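Local structure of RNA polymerase sigma factor SIGMA-28 (FliA) (Aquifex aeolicus, 1RP3) at residues K26-N31 against L74-A79; I42-S47 against Y81-S86; P189-L194 against K211-S216. The protein is a flagellar sigma factor that probably binds promoter DNA with RNA polymerase, and is captured here bound to its anti-sigma factor FlgM in an inactive conformation. All coordinates share one frame; numbering follows the deposited sequence.

Contact 1. Residues K26-N31 against L74-A79; sequences KAIATN and LRIKGA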
loop_
_atom_site.group_PDB
_atom_site.type_symbol
_atom_site.label_atom_id
_atom_site.label_comp_id
_atom_site.label_asym_id
_atom_site.label_seq_id
_atom_site.Cartn_x
_atom_site.Cartn_y
_atom_site.Cartn_z
ATOM N N LYS A 26 -9.180 2.585 6.983
ATOM C CA LYS A 26 -8.302 2.012 7.995
ATOM C C LYS A 26 -7.555 0.850 7.362
ATOM O O LYS A 26 -6.328 0.785 7.415
ATOM C CB LYS A 26 -9.138 1.496 9.172
ATOM C CG LYS A 26 -8.465 1.448 10.538
ATOM C CD LYS A 26 -7.069 0.898 10.507
ATOM C CE LYS A 26 -6.697 0.218 11.816
ATOM N NZ LYS A 26 -7.391 -1.103 12.001
ATOM N N ALA A 27 -8.306 -0.050 6.734
ATOM C CA ALA A 27 -7.737 -1.228 6.101
ATOM C C ALA A 27 -6.661 -0.895 5.064
ATOM O O ALA A 27 -5.581 -1.492 5.054
ATOM C CB ALA A 27 -8.830 -2.031 5.487
ATOM N N ILE A 28 -6.931 0.132 4.264
ATOM C CA ILE A 28 -6.018 0.571 3.218
ATOM C C ILE A 28 -4.764 1.207 3.810
ATOM O O ILE A 28 -3.657 0.925 3.359
ATOM C CB ILE A 28 -6.743 1.533 2.223
ATOM C CG1 ILE A 28 -7.794 0.733 1.445
ATOM C CG2 ILE A 28 -5.749 2.162 1.252
ATOM C CD1 ILE A 28 -8.804 1.581 0.668
ATOM N N ALA A 29 -4.930 2.027 4.840
ATOM C CA ALA A 29 -3.801 2.690 5.479
ATOM C C ALA A 29 -2.899 1.669 6.157
ATOM O O ALA A 29 -1.672 1.730 6.049
ATOM C CB ALA A 29 -4.306 3.724 6.484
ATOM N N THR A 30 -3.518 0.682 6.794
ATOM C CA THR A 30 -2.773 -0.368 7.476
ATOM C C THR A 30 -1.956 -1.179 6.451
ATOM O O THR A 30 -0.787 -1.485 6.673
ATOM C CB THR A 30 -3.747 -1.319 8.252
ATOM O OG1 THR A 30 -4.501 -0.561 9.203
ATOM C CG2 THR A 30 -2.991 -2.407 9.005
ATOM N N ASN A 31 -2.580 -1.521 5.330
ATOM C CA ASN A 31 -1.914 -2.303 4.300
ATOM C C ASN A 31 -0.746 -1.564 3.662
ATOM O O ASN A 31 0.297 -2.163 3.371
ATOM C CB ASN A 31 -2.908 -2.758 3.242
ATOM C CG ASN A 31 -2.309 -3.755 2.291
ATOM O OD1 ASN A 31 -2.217 -3.495 1.096
ATOM N ND2 ASN A 31 -1.866 -4.896 2.816
ATOM N N LEU A 74 -10.466 3.377 -4.841
ATOM C CA LEU A 74 -9.488 3.967 -5.728
ATOM C C LEU A 74 -9.110 5.392 -5.311
ATOM O O LEU A 74 -7.924 5.751 -5.313
ATOM C CB LEU A 74 -10.035 3.937 -7.149
ATOM C CG LEU A 74 -9.154 4.497 -8.256
ATOM C CD1 LEU A 74 -7.846 3.701 -8.345
ATOM C CD2 LEU A 74 -9.927 4.428 -9.556
ATOM N N ARG A 75 -10.104 6.200 -4.947
ATOM C CA ARG A 75 -9.837 7.576 -4.526
ATOM C C ARG A 75 -9.082 7.652 -3.200
ATOM O O ARG A 75 -8.245 8.533 -3.011
ATOM C CB ARG A 75 -11.132 8.389 -4.448
ATOM C CG ARG A 75 -11.877 8.527 -5.783
ATOM C CD ARG A 75 -11.101 9.372 -6.776
ATOM N NE ARG A 75 -10.676 10.656 -6.215
ATOM C CZ ARG A 75 -11.428 11.760 -6.179
ATOM N NH1 ARG A 75 -12.666 11.762 -6.674
ATOM N NH2 ARG A 75 -10.948 12.870 -5.627
ATOM N N ILE A 76 -9.367 6.718 -2.294
ATOM C CA ILE A 76 -8.710 6.668 -0.991
ATOM C C ILE A 76 -7.220 6.401 -1.195
ATOM O O ILE A 76 -6.387 7.134 -0.668
ATOM C CB ILE A 76 -9.331 5.562 -0.084
ATOM C CG1 ILE A 76 -10.751 5.950 0.320
ATOM C CG2 ILE A 76 -8.459 5.302 1.147
ATOM C CD1 ILE A 76 -11.524 4.803 0.952
ATOM N N LYS A 77 -6.898 5.365 -1.974
ATOM C CA LYS A 77 -5.500 5.016 -2.265
ATOM C C LYS A 77 -4.818 6.197 -2.952
ATOM O O LYS A 77 -3.713 6.589 -2.579
ATOM C CB LYS A 77 -5.417 3.766 -3.154
ATOM C CG LYS A 77 -5.925 2.497 -2.471
ATOM C CD LYS A 77 -5.655 1.226 -3.266
ATOM C CE LYS A 77 -6.064 -0.017 -2.462
ATOM N NZ LYS A 77 -5.620 -1.310 -3.075
ATOM N N GLY A 78 -5.555 6.829 -3.867
ATOM C CA GLY A 78 -5.046 7.958 -4.614
ATOM C C GLY A 78 -4.682 9.110 -3.718
ATOM O O GLY A 78 -3.598 9.665 -3.857
ATOM N N ALA A 79 -5.553 9.438 -2.766
ATOM C CA ALA A 79 -5.282 10.549 -1.856
ATOM C C ALA A 79 -4.102 10.252 -0.944
ATOM O O ALA A 79 -3.341 11.148 -0.599
ATOM C CB ALA A 79 -6.522 10.889 -1.022
#

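Contact 2. Residues I42-S47 against Y81-S86; sequences IRDLIS and YDYLRS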
loop_
_atom_site.group_PDB
_atom_site.type_symbol
_atom_site.label_atom_id
_atom_site.label_comp_id
_atom_site.label_asym_id
_atom_site.label_seq_id
_atom_site.Cartn_x
_atom_site.Cartn_y
_atom_site.Cartn_z
ATOM N N ILE A 42 0.319 6.383 10.943
ATOM C CA ILE A 42 -0.874 5.878 10.276
ATOM C C ILE A 42 -2.037 6.852 10.332
ATOM O O ILE A 42 -2.938 6.797 9.505
ATOM C CB ILE A 42 -1.318 4.494 10.809
ATOM C CG1 ILE A 42 -2.391 3.897 9.881
ATOM C CG2 ILE A 42 -1.808 4.593 12.246
ATOM C CD1 ILE A 42 -2.904 2.537 10.294
ATOM N N ARG A 43 -1.996 7.768 11.291
ATOM C CA ARG A 43 -3.050 8.755 11.433
ATOM C C ARG A 43 -2.974 9.766 10.294
ATOM O O ARG A 43 -4.000 10.285 9.861
ATOM C CB ARG A 43 -2.988 9.411 12.819
ATOM C CG ARG A 43 -3.354 8.448 13.972
ATOM C CD ARG A 43 -3.148 9.097 15.357
ATOM N NE ARG A 43 -1.800 9.651 15.517
ATOM C CZ ARG A 43 -1.434 10.483 16.490
ATOM N NH1 ARG A 43 -2.300 10.866 17.418
ATOM N NH2 ARG A 43 -0.217 10.996 16.490
ATOM N N ASP A 44 -1.774 10.003 9.770
ATOM C CA ASP A 44 -1.614 10.921 8.639
ATOM C C ASP A 44 -2.240 10.290 7.395
ATOM O O ASP A 44 -3.031 10.936 6.681
ATOM C CB ASP A 44 -0.138 11.244 8.379
ATOM C CG ASP A 44 0.421 12.263 9.356
ATOM O OD1 ASP A 44 -0.355 13.112 9.869
ATOM O OD2 ASP A 44 1.647 12.225 9.604
ATOM N N LEU A 45 -1.934 9.007 7.193
ATOM C CA LEU A 45 -2.451 8.239 6.070
ATOM C C LEU A 45 -3.967 8.244 6.133
ATOM O O LEU A 45 -4.632 8.562 5.157
ATOM C CB LEU A 45 -1.947 6.793 6.133
ATOM C CG LEU A 45 -0.553 6.403 5.626
ATOM C CD1 LEU A 45 0.352 7.569 5.489
ATOM C CD2 LEU A 45 0.037 5.412 6.574
ATOM N N ILE A 46 -4.512 7.895 7.293
ATOM C CA ILE A 46 -5.955 7.869 7.472
ATOM C C ILE A 46 -6.544 9.249 7.221
ATOM O O ILE A 46 -7.573 9.374 6.559
ATOM C CB ILE A 46 -6.339 7.390 8.884
ATOM C CG1 ILE A 46 -5.914 5.935 9.065
ATOM C CG2 ILE A 46 -7.864 7.519 9.116
ATOM C CD1 ILE A 46 -6.213 5.397 10.458
ATOM N N SER A 47 -5.869 10.279 7.724
ATOM C CA SER A 47 -6.340 11.650 7.545
ATOM C C SER A 47 -6.558 11.967 6.084
ATOM O O SER A 47 -7.660 12.323 5.695
ATOM C CB SER A 47 -5.374 12.643 8.164
ATOM O OG SER A 47 -5.465 12.559 9.561
ATOM N N TYR A 81 -1.504 8.121 -1.652
ATOM C CA TYR A 81 -0.285 8.151 -2.462
ATOM C C TYR A 81 0.036 9.584 -2.884
ATOM O O TYR A 81 1.209 9.943 -3.036
ATOM C CB TYR A 81 -0.399 7.215 -3.672
ATOM C CG TYR A 81 -0.223 5.759 -3.305
ATOM C CD1 TYR A 81 1.025 5.265 -2.928
ATOM C CD2 TYR A 81 -1.302 4.890 -3.293
ATOM C CE1 TYR A 81 1.192 3.942 -2.545
ATOM C CE2 TYR A 81 -1.152 3.570 -2.913
ATOM C CZ TYR A 81 0.101 3.101 -2.542
ATOM O OH TYR A 81 0.263 1.785 -2.195
ATOM N N ASP A 82 -1.000 10.410 -3.037
ATOM C CA ASP A 82 -0.808 11.816 -3.394
ATOM C C ASP A 82 0.011 12.482 -2.307
ATOM O O ASP A 82 0.896 13.295 -2.594
ATOM C CB ASP A 82 -2.139 12.576 -3.493
ATOM C CG ASP A 82 -2.815 12.431 -4.855
ATOM O OD1 ASP A 82 -2.144 12.026 -5.831
ATOM O OD2 ASP A 82 -4.035 12.722 -4.943
ATOM N N TYR A 83 -0.322 12.167 -1.057
ATOM C CA TYR A 83 0.380 12.742 0.071
ATOM C C TYR A 83 1.780 12.138 0.229
ATOM O O TYR A 83 2.743 12.864 0.459
ATOM C CB TYR A 83 -0.431 12.577 1.363
ATOM C CG TYR A 83 0.407 12.644 2.621
ATOM C CD1 TYR A 83 0.976 13.846 3.038
ATOM C CD2 TYR A 83 0.645 11.504 3.385
ATOM C CE1 TYR A 83 1.757 13.915 4.186
ATOM C CE2 TYR A 83 1.423 11.564 4.529
ATOM C CZ TYR A 83 1.979 12.772 4.925
ATOM O OH TYR A 83 2.776 12.830 6.053
ATOM N N LEU A 84 1.888 10.821 0.116
ATOM C CA LEU A 84 3.185 10.179 0.265
ATOM C C LEU A 84 4.167 10.621 -0.816
ATOM O O LEU A 84 5.358 10.762 -0.559
ATOM C CB LEU A 84 3.032 8.658 0.284
ATOM C CG LEU A 84 2.325 8.104 1.521
ATOM C CD1 LEU A 84 1.929 6.657 1.294
ATOM C CD2 LEU A 84 3.230 8.250 2.731
ATOM N N ARG A 85 3.653 10.889 -2.011
ATOM C CA ARG A 85 4.488 11.328 -3.121
ATOM C C ARG A 85 4.971 12.770 -2.938
ATOM O O ARG A 85 5.975 13.172 -3.520
ATOM C CB ARG A 85 3.725 11.181 -4.437
ATOM C CG ARG A 85 4.522 11.535 -5.679
ATOM C CD ARG A 85 3.789 11.109 -6.936
ATOM N NE ARG A 85 3.861 9.668 -7.157
ATOM C CZ ARG A 85 2.811 8.844 -7.120
ATOM N NH1 ARG A 85 1.598 9.319 -6.860
ATOM N NH2 ARG A 85 2.967 7.547 -7.374
ATOM N N SER A 86 4.284 13.541 -2.103
ATOM C CA SER A 86 4.689 14.925 -1.872
ATOM C C SER A 86 5.856 14.956 -0.899
ATOM O O SER A 86 6.427 16.017 -0.637
ATOM C CB SER A 86 3.522 15.773 -1.346
ATOM O OG SER A 86 3.248 15.496 0.013
#

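Contact 3. Residues P189-L194 against K211-S216; sequences PEREKL and KILETS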
loop_
_atom_site.group_PDB
_atom_site.type_symbol
_atom_site.label_atom_id
_atom_site.label_comp_id
_atom_site.label_asym_id
_atom_site.label_seq_id
_atom_site.Cartn_x
_atom_site.Cartn_y
_atom_site.Cartn_z
ATOM N N PRO A 189 12.649 -13.307 -12.088
ATOM C CA PRO A 189 13.441 -14.464 -11.662
ATOM C C PRO A 189 12.693 -15.163 -10.528
ATOM O O PRO A 189 11.979 -14.515 -9.758
ATOM C CB PRO A 189 14.729 -13.819 -11.154
ATOM C CG PRO A 189 14.855 -12.613 -12.023
ATOM C CD PRO A 189 13.449 -12.074 -12.002
ATOM N N GLU A 190 12.863 -16.476 -10.421
ATOM C CA GLU A 190 12.183 -17.258 -9.392
ATOM C C GLU A 190 12.292 -16.662 -7.993
ATOM O O GLU A 190 11.301 -16.595 -7.275
ATOM C CB GLU A 190 12.695 -18.702 -9.395
ATOM N N ARG A 191 13.483 -16.198 -7.626
ATOM C CA ARG A 191 13.713 -15.631 -6.301
ATOM C C ARG A 191 12.898 -14.359 -6.078
ATOM O O ARG A 191 12.252 -14.213 -5.045
ATOM C CB ARG A 191 15.203 -15.349 -6.102
ATOM C CG ARG A 191 15.708 -15.637 -4.690
ATOM C CD ARG A 191 15.901 -17.128 -4.460
ATOM N NE ARG A 191 15.118 -17.658 -3.341
ATOM C CZ ARG A 191 15.169 -17.189 -2.087
ATOM N NH1 ARG A 191 15.969 -16.157 -1.743
ATOM N NH2 ARG A 191 14.406 -17.749 -1.154
ATOM N N GLU A 192 12.918 -13.461 -7.061
ATOM C CA GLU A 192 12.182 -12.201 -6.982
ATOM C C GLU A 192 10.668 -12.420 -6.948
ATOM O O GLU A 192 9.962 -11.822 -6.129
ATOM C CB GLU A 192 12.551 -11.293 -8.155
ATOM C CG GLU A 192 13.989 -10.792 -8.135
ATOM C CD GLU A 192 14.332 -9.909 -9.330
ATOM O OE1 GLU A 192 13.403 -9.416 -10.014
ATOM O OE2 GLU A 192 15.539 -9.710 -9.588
ATOM N N LYS A 193 10.184 -13.284 -7.836
ATOM C CA LYS A 193 8.771 -13.619 -7.936
ATOM C C LYS A 193 8.277 -14.158 -6.599
ATOM O O LYS A 193 7.210 -13.764 -6.130
ATOM C CB LYS A 193 8.572 -14.652 -9.045
ATOM C CG LYS A 193 7.127 -14.978 -9.384
ATOM C CD LYS A 193 7.032 -15.907 -10.602
ATOM C CE LYS A 193 7.582 -15.234 -11.857
ATOM N NZ LYS A 193 7.623 -16.148 -13.036
ATOM N N LEU A 194 9.078 -15.018 -5.970
ATOM C CA LEU A 194 8.736 -15.602 -4.666
ATOM C C LEU A 194 8.624 -14.519 -3.598
ATOM O O LEU A 194 7.732 -14.564 -2.757
ATOM C CB LEU A 194 9.791 -16.638 -4.240
ATOM C CG LEU A 194 9.775 -17.128 -2.779
ATOM C CD1 LEU A 194 8.442 -17.780 -2.418
ATOM C CD2 LEU A 194 10.914 -18.104 -2.542
ATOM N N LYS A 211 12.314 -13.821 7.761
ATOM C CA LYS A 211 12.266 -14.969 8.658
ATOM C C LYS A 211 11.902 -16.239 7.890
ATOM O O LYS A 211 12.491 -17.301 8.108
ATOM C CB LYS A 211 11.264 -14.709 9.788
ATOM C CG LYS A 211 11.665 -13.542 10.692
ATOM C CD LYS A 211 10.493 -12.931 11.465
ATOM C CE LYS A 211 9.887 -13.880 12.493
ATOM N NZ LYS A 211 8.789 -13.200 13.248
ATOM N N ILE A 212 10.963 -16.111 6.958
ATOM C CA ILE A 212 10.525 -17.240 6.149
ATOM C C ILE A 212 11.662 -17.737 5.263
ATOM O O ILE A 212 11.963 -18.927 5.254
ATOM C CB ILE A 212 9.293 -16.865 5.270
ATOM C CG1 ILE A 212 8.134 -16.415 6.154
ATOM C CG2 ILE A 212 8.834 -18.049 4.458
ATOM C CD1 ILE A 212 6.968 -15.868 5.383
ATOM N N LEU A 213 12.304 -16.830 4.530
ATOM C CA LEU A 213 13.394 -17.222 3.634
ATOM C C LEU A 213 14.754 -17.446 4.313
ATOM O O LEU A 213 15.748 -17.786 3.650
ATOM C CB LEU A 213 13.515 -16.239 2.466
ATOM C CG LEU A 213 12.241 -16.116 1.620
ATOM C CD1 LEU A 213 12.495 -15.223 0.412
ATOM C CD2 LEU A 213 11.771 -17.498 1.171
ATOM N N GLU A 214 14.775 -17.296 5.638
ATOM C CA GLU A 214 15.978 -17.483 6.444
ATOM C C GLU A 214 17.154 -16.607 6.006
ATOM O O GLU A 214 18.304 -17.049 6.020
ATOM C CB GLU A 214 16.382 -18.957 6.455
ATOM N N THR A 215 16.866 -15.369 5.612
ATOM C CA THR A 215 17.912 -14.448 5.190
ATOM C C THR A 215 17.780 -13.127 5.950
ATOM O O THR A 215 17.054 -13.052 6.949
ATOM C CB THR A 215 17.851 -14.196 3.669
ATOM O OG1 THR A 215 19.000 -13.438 3.250
ATOM C CG2 THR A 215 16.580 -13.439 3.313
ATOM N N SER A 216 18.500 -12.100 5.491
ATOM C CA SER A 216 18.464 -10.770 6.106
ATOM C C SER A 216 17.370 -9.894 5.492
ATOM O O SER A 216 16.860 -10.186 4.412
ATOM C CB SER A 216 19.794 -10.055 5.893
ATOM O OG SER A 216 19.951 -9.724 4.522
#

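Contact 1. Residues K26-N31 against L74-A79
Ile28 of helix 7-33 meets Ile76 and Lys77 of helix 66-85, a helix-to-helix contact in the buried interior of the all-helical sigma-70 region 2. The two backbones come closest at Ile28 and Lys77, whose CA atoms are 7.1 Å apart, and Ile28 points from its backbone toward the other helix. Both branches take part: CG2 meets both partners and CD1 meets Ile76. CG2 of Ile28, anti to the backbone N, lies 3.7 Å from CG of Lys77, while CD1 of Ile28, at the end of the CG1 branch, lies 3.8 Å from CG2 of Ile76. Ile28 and Ile76 cross obliquely, their branches meeting methyl to methyl; CG2 of Ile28 is also 4.1 Å from CG2 of Ile76. Against Lys77 the crossing is close to a right angle, with CG of the lysine making the touch. Cutting Ile28 back to an alanine would remove both branches and is likely to leave CG2 of Ile76 and CG of Lys77 without their apolar partner, opening a gap between the helices. Beyond CG the Lys77 chain is extended (chi3 174°), which carries its ammonium past the apolar patch to the FlgM chain. There NZ of Lys77 forms a salt bridge with the terminal OXT of Thr88 of FlgM and a hydrogen bond with O of Phe86 of FlgM.

Contact 2. Residues I42-S47 against Y81-S86
Asp44 and Leu45, at the start of helix 42-58, face Tyr83 and Leu84, near the end of helix 66-85, within sigma-70 region 2. The axes of the two short helical segments stay 10.0 Å apart at their closest, so the contact is made by side chains alone, with the long Tyr83 spanning most of the distance. Tyr83 points toward the partner helix, and its first torsion (chi1 158°) sets CG roughly opposite the backbone N, sending the ring across to Asp44 and Leu45. CD1 of Leu45 approaches the ring edge, near the ring plane, 4.2 Å from CE2 of Tyr83. CB of Asp44 comes in obliquely, also 4.2 Å from CE2 of Tyr83. The carboxylate is turned 64° from the ring plane, and OD2 of Asp44 stands 3.8 Å from OH of Tyr83, too far to count as a hydrogen bond. Leu45 has an unusual second torsion: chi2 of 18° is nearly eclipsed, away from the usual staggered positions. In that conformation CD1 of Leu45 lies 4.0 Å from CD2 of Leu84, the two leucines crossing at about a right angle. Leu36 touches both leucines, Phe141 of helix 129-158 packs on Leu84, and the Tyr83 ring stacks with that of Tyr48. The chemistry is thus layered. Buried leucine methyls and the ring edge supply apolar cohesion, whereas the more accessible acid and phenol lie near each other without a direct bond, so the polar rim is likely to add little directional hold.

Contact 3. Residues P189-L194 against K211-S216
Leu213 reaches across to Arg191 and Leu194, linking the C-terminal end region of helix 206-212, the first helix of the helix-turn-helix in sigma-70 region 4, to helix 190-201. In this family that motif, completed here by helix 217-236, generally serves DNA recognition. Leu213 points from its CA toward helix 190-201, and its side chain can be followed outward. CB of Leu213 already lies 4.0 Å from NH2 of Arg191. CG of Leu213 is anti to the carbonyl carbon (chi1 -59°), and stands 3.9 Å from NH2 of Arg191. There the chain forks: CD1 and CD2 of Leu213 each come within 3.5 Å of NH2 of Arg191, and CD1 also nears the central CZ of that guanidinium. CD2 of Leu213 has a second neighbour, CD2 of Leu194, at 3.9 Å, the two leucines reaching toward each other tip to tip. Arg191 approaches from the direction opposite to Leu213. Its chain is bent at chi2 (77°) and chi3 (-122°), which brings NH2 of the guanidinium up to the leucine methyls, obliquely. The meeting is a van der Waals one at the surface, with the arginine nitrogen resting against hydrocarbon. On the FlgM side, Val74 of FlgM packs on Leu194. The backbone after Leu213 is shaped by a Schellman motif: Glu214 takes a positive phi, Thr215 N bonds back to Ala210 O, and Glu214 N makes a weak 3.4 Å bond to O of Lys211. Two residues on, Ser216 is the N-cap of the next helix, and its OG accepts a hydrogen bond from N of Arg219.

From the N terminus, helix 7-33 supplies the first half of contact 1 and helix 42-58 the first half of contact 2. Helix 66-85 then returns to close contact 1 with residues 74-79 and, further along, contact 2 with residues 81-86. The two loops therefore cross, their segments alternating, and share one helix; the CB of Ala29 packs on Ile42, Leu45 and Ile46, so three helices of region 2 are tied together. Contact 3 follows in series, closing a short loop within region 4. Its centre is about 27 Å from that of contact 1 and about 29 Å from that of contact 2, with no touch to either.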